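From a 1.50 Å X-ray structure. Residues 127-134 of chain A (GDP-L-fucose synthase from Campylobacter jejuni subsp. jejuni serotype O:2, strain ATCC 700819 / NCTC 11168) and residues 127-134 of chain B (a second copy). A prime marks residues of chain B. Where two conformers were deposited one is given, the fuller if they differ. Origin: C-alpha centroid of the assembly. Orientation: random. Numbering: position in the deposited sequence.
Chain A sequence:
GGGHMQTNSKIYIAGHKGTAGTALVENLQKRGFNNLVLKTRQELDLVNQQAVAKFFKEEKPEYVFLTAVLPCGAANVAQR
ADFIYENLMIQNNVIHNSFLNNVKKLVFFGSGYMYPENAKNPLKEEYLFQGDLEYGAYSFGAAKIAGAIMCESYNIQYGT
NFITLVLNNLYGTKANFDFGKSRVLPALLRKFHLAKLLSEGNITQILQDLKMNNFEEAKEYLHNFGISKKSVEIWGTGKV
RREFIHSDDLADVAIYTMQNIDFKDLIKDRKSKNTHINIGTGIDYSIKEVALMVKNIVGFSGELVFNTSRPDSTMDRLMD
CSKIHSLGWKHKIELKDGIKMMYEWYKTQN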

# COMPACT_ATOMS: atom_id res chain seq x y z
N TYR A 127 15.92 -4.28 0.89
CA TYR A 127 15.33 -5.19 -0.11
C TYR A 127 13.86 -4.85 -0.38
O TYR A 127 13.26 -5.46 -1.29
CB TYR A 127 15.47 -6.65 0.31
CG TYR A 127 16.90 -7.14 0.36
CD1 TYR A 127 17.97 -6.40 -0.14
CD2 TYR A 127 17.17 -8.38 0.89
CE1 TYR A 127 19.28 -6.89 -0.10
CE2 TYR A 127 18.47 -8.86 0.97
CZ TYR A 127 19.53 -8.12 0.47
OH TYR A 127 20.78 -8.70 0.54
N LEU A 128 13.27 -3.91 0.36
CA LEU A 128 11.90 -3.45 0.02
C LEU A 128 11.82 -3.05 -1.47
O LEU A 128 12.71 -2.30 -1.96
CB LEU A 128 11.57 -2.28 0.94
CG LEU A 128 10.23 -1.60 0.70
CD1 LEU A 128 9.08 -2.59 0.71
CD2 LEU A 128 10.00 -0.54 1.74
N PHE A 129 10.78 -3.54 -2.16
CA PHE A 129 10.44 -3.24 -3.57
C PHE A 129 11.40 -3.94 -4.55
O PHE A 129 11.24 -3.71 -5.75
CB PHE A 129 10.42 -1.73 -3.84
CG PHE A 129 9.17 -1.03 -3.38
CD1 PHE A 129 7.91 -1.56 -3.60
CD2 PHE A 129 9.24 0.19 -2.74
CE1 PHE A 129 6.76 -0.91 -3.16
CE2 PHE A 129 8.10 0.82 -2.28
CZ PHE A 129 6.86 0.30 -2.54
N GLN A 130 12.28 -4.82 -4.11
CA GLN A 130 13.24 -5.46 -5.06
C GLN A 130 12.66 -6.80 -5.55
O GLN A 130 13.37 -7.83 -5.47
CB GLN A 130 14.61 -5.62 -4.39
CG GLN A 130 15.16 -4.32 -3.85
CD GLN A 130 15.19 -3.18 -4.83
OE1 GLN A 130 15.83 -3.28 -5.87
NE2 GLN A 130 14.48 -2.10 -4.52
N GLY A 131 11.43 -6.78 -6.06
CA GLY A 131 10.80 -7.97 -6.64
C GLY A 131 9.44 -8.26 -6.05
O GLY A 131 9.06 -7.64 -5.04
N ASP A 132 8.72 -9.18 -6.66
CA ASP A 132 7.31 -9.33 -6.26
C ASP A 132 7.20 -10.12 -4.96
O ASP A 132 8.15 -10.81 -4.48
CB ASP A 132 6.39 -9.82 -7.37
CG ASP A 132 4.97 -9.21 -7.32
OD1 ASP A 132 4.38 -9.08 -8.37
OD2 ASP A 132 4.49 -8.91 -6.25
N LEU A 133 6.08 -9.88 -4.29
CA LEU A 133 5.75 -10.52 -3.02
C LEU A 133 5.19 -11.91 -3.26
O LEU A 133 4.79 -12.24 -4.38
CB LEU A 133 4.71 -9.66 -2.30
CG LEU A 133 5.09 -8.19 -2.12
CD1 LEU A 133 3.98 -7.55 -1.30
CD2 LEU A 133 6.44 -8.04 -1.44
N GLU A 134 5.23 -12.71 -2.22
CA GLU A 134 4.65 -14.07 -2.23
C GLU A 134 3.15 -13.98 -2.47
O GLU A 134 2.51 -13.06 -1.95
CB GLU A 134 4.98 -14.78 -0.93
CG GLU A 134 4.53 -16.25 -0.91
CD GLU A 134 3.11 -16.50 -0.45
OE1 GLU A 134 2.47 -17.46 -0.98
OE2 GLU A 134 2.61 -15.75 0.44
N TYR B 127 5.63 -5.28 -14.70
CA TYR B 127 6.82 -4.63 -14.10
C TYR B 127 6.48 -4.07 -12.71
O TYR B 127 7.40 -3.60 -12.04
CB TYR B 127 7.37 -3.56 -15.04
CG TYR B 127 7.92 -4.09 -16.35
CD1 TYR B 127 8.07 -5.45 -16.59
CD2 TYR B 127 8.28 -3.20 -17.35
CE1 TYR B 127 8.63 -5.91 -17.79
CE2 TYR B 127 8.80 -3.65 -18.55
CZ TYR B 127 8.96 -4.99 -18.77
OH TYR B 127 9.46 -5.43 -19.99
N LEU B 128 5.22 -4.08 -12.29
CA LEU B 128 4.88 -3.76 -10.89
C LEU B 128 5.80 -4.53 -9.94
O LEU B 128 5.92 -5.77 -10.09
CB LEU B 128 3.39 -4.08 -10.70
CG LEU B 128 2.89 -3.91 -9.27
CD1 LEU B 128 3.19 -2.54 -8.75
CD2 LEU B 128 1.41 -4.24 -9.19
N PHE B 129 6.35 -3.85 -8.92
CA PHE B 129 7.21 -4.41 -7.85
C PHE B 129 8.57 -4.89 -8.34
O PHE B 129 9.38 -5.43 -7.51
CB PHE B 129 6.48 -5.51 -7.08
CG PHE B 129 5.46 -5.06 -6.07
CD1 PHE B 129 5.65 -3.96 -5.25
CD2 PHE B 129 4.28 -5.76 -5.93
CE1 PHE B 129 4.69 -3.60 -4.31
CE2 PHE B 129 3.32 -5.38 -5.02
CZ PHE B 129 3.54 -4.34 -4.18
N GLN B 130 8.97 -4.57 -9.56
CA GLN B 130 10.31 -4.99 -10.06
C GLN B 130 11.33 -3.86 -9.85
O GLN B 130 12.07 -3.45 -10.82
CB GLN B 130 10.21 -5.43 -11.52
CG GLN B 130 9.13 -6.47 -11.76
CD GLN B 130 9.29 -7.66 -10.87
OE1 GLN B 130 10.37 -8.24 -10.78
NE2 GLN B 130 8.21 -8.01 -10.17
N GLY B 131 11.40 -3.30 -8.63
CA GLY B 131 12.45 -2.35 -8.25
C GLY B 131 11.89 -1.10 -7.60
O GLY B 131 10.65 -0.91 -7.61
N ASP B 132 12.79 -0.25 -7.14
CA ASP B 132 12.24 0.88 -6.34
C ASP B 132 11.65 1.97 -7.25
O ASP B 132 11.88 2.08 -8.43
CB ASP B 132 13.12 1.40 -5.20
CG ASP B 132 12.34 1.77 -3.92
OD1 ASP B 132 12.89 1.61 -2.89
OD2 ASP B 132 11.17 2.16 -4.01
N LEU B 133 10.77 2.69 -6.60
CA LEU B 133 10.02 3.78 -7.22
C LEU B 133 10.91 5.03 -7.23
O LEU B 133 11.85 5.09 -6.42
CB LEU B 133 8.75 4.02 -6.39
CG LEU B 133 7.79 2.85 -6.20
CD1 LEU B 133 6.62 3.32 -5.36
CD2 LEU B 133 7.30 2.30 -7.54
N GLU B 134 10.57 5.97 -8.09
CA GLU B 134 11.19 7.33 -8.15
C GLU B 134 10.98 8.01 -6.80
O GLU B 134 9.88 7.94 -6.23
CB GLU B 134 10.57 8.15 -9.27
CG GLU B 134 11.34 9.43 -9.55
CD GLU B 134 10.84 10.63 -8.76
OE1 GLU B 134 11.70 11.45 -8.32
OE2 GLU B 134 9.59 10.75 -8.58
O HOH W 1 14.53 -0.31 -1.62
O HOH W 2 15.71 -1.27 -7.56
O HOH W 3 4.95 -8.29 -10.87
O HOH W 4 9.96 -10.40 -9.03

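Neither stretch forms a regular helix or strand. Each opens with a type II beta turn from Tyr127 to Gln130, closed by Gln130 N donating to Tyr127 O at 3.1 Å, with the same distance from Gln130′ N to Tyr127′ O. The turns meet at a single beta bridge between Gln130 and Gln130′ (CA to CA 5.8 Å). Gly131 N donates to Phe129′ O, and Gly131′ N to Phe129 O, both at 2.9 Å; N-H...O angles of 124° and 120° mark these bonds as weak. Between them Phe129 O lies 3.1 Å from Phe129′ O; both are acceptors, so this is no hydrogen bond. Gly131 and Gly131′ have phi near 130° and psi near 170°, where a CB would jam against the preceding carbonyl oxygen; the backbone itself calls for glycine.

The side chains of Phe129 and Phe129′ point toward the opposing stretch and have the largest covered areas, 124 and 122 Å² of the 536 Å² total. Their rings meet rim to rim, CE1 of Phe129 lying 3.6 Å from CE1 of Phe129′, with planes at 26°. Leucine adds apolar bulk: Phe129 CZ is 4.1 Å from Leu133′ CD1, and Leu133 CD1 is 4.3 Å from Phe129′ CZ.

Asp132 is held in place locally, its OD2 accepting from Leu133 N at 2.7 Å, and Asp132′ repeats this. Its OD1 suits a water bridge: water 3 lies within hydrogen-bonding distance of both Asp132 OD1 (2.7 Å) and Leu128′ O (2.8 Å), while water 1 links Asp132′ OD1 and Leu128 O.

Glutamine supplies both a donor and an acceptor. Gln130 NE2 donates to Leu128 O at 3.1 Å, bracing its own turn, while Gln130 OE1 accepts from water 2 (2.6 Å), which accepts from Asp132′ N (3.1 Å). Water 4 joins Gln130′ OE1 to Asp132 N, completing the near-twofold pattern.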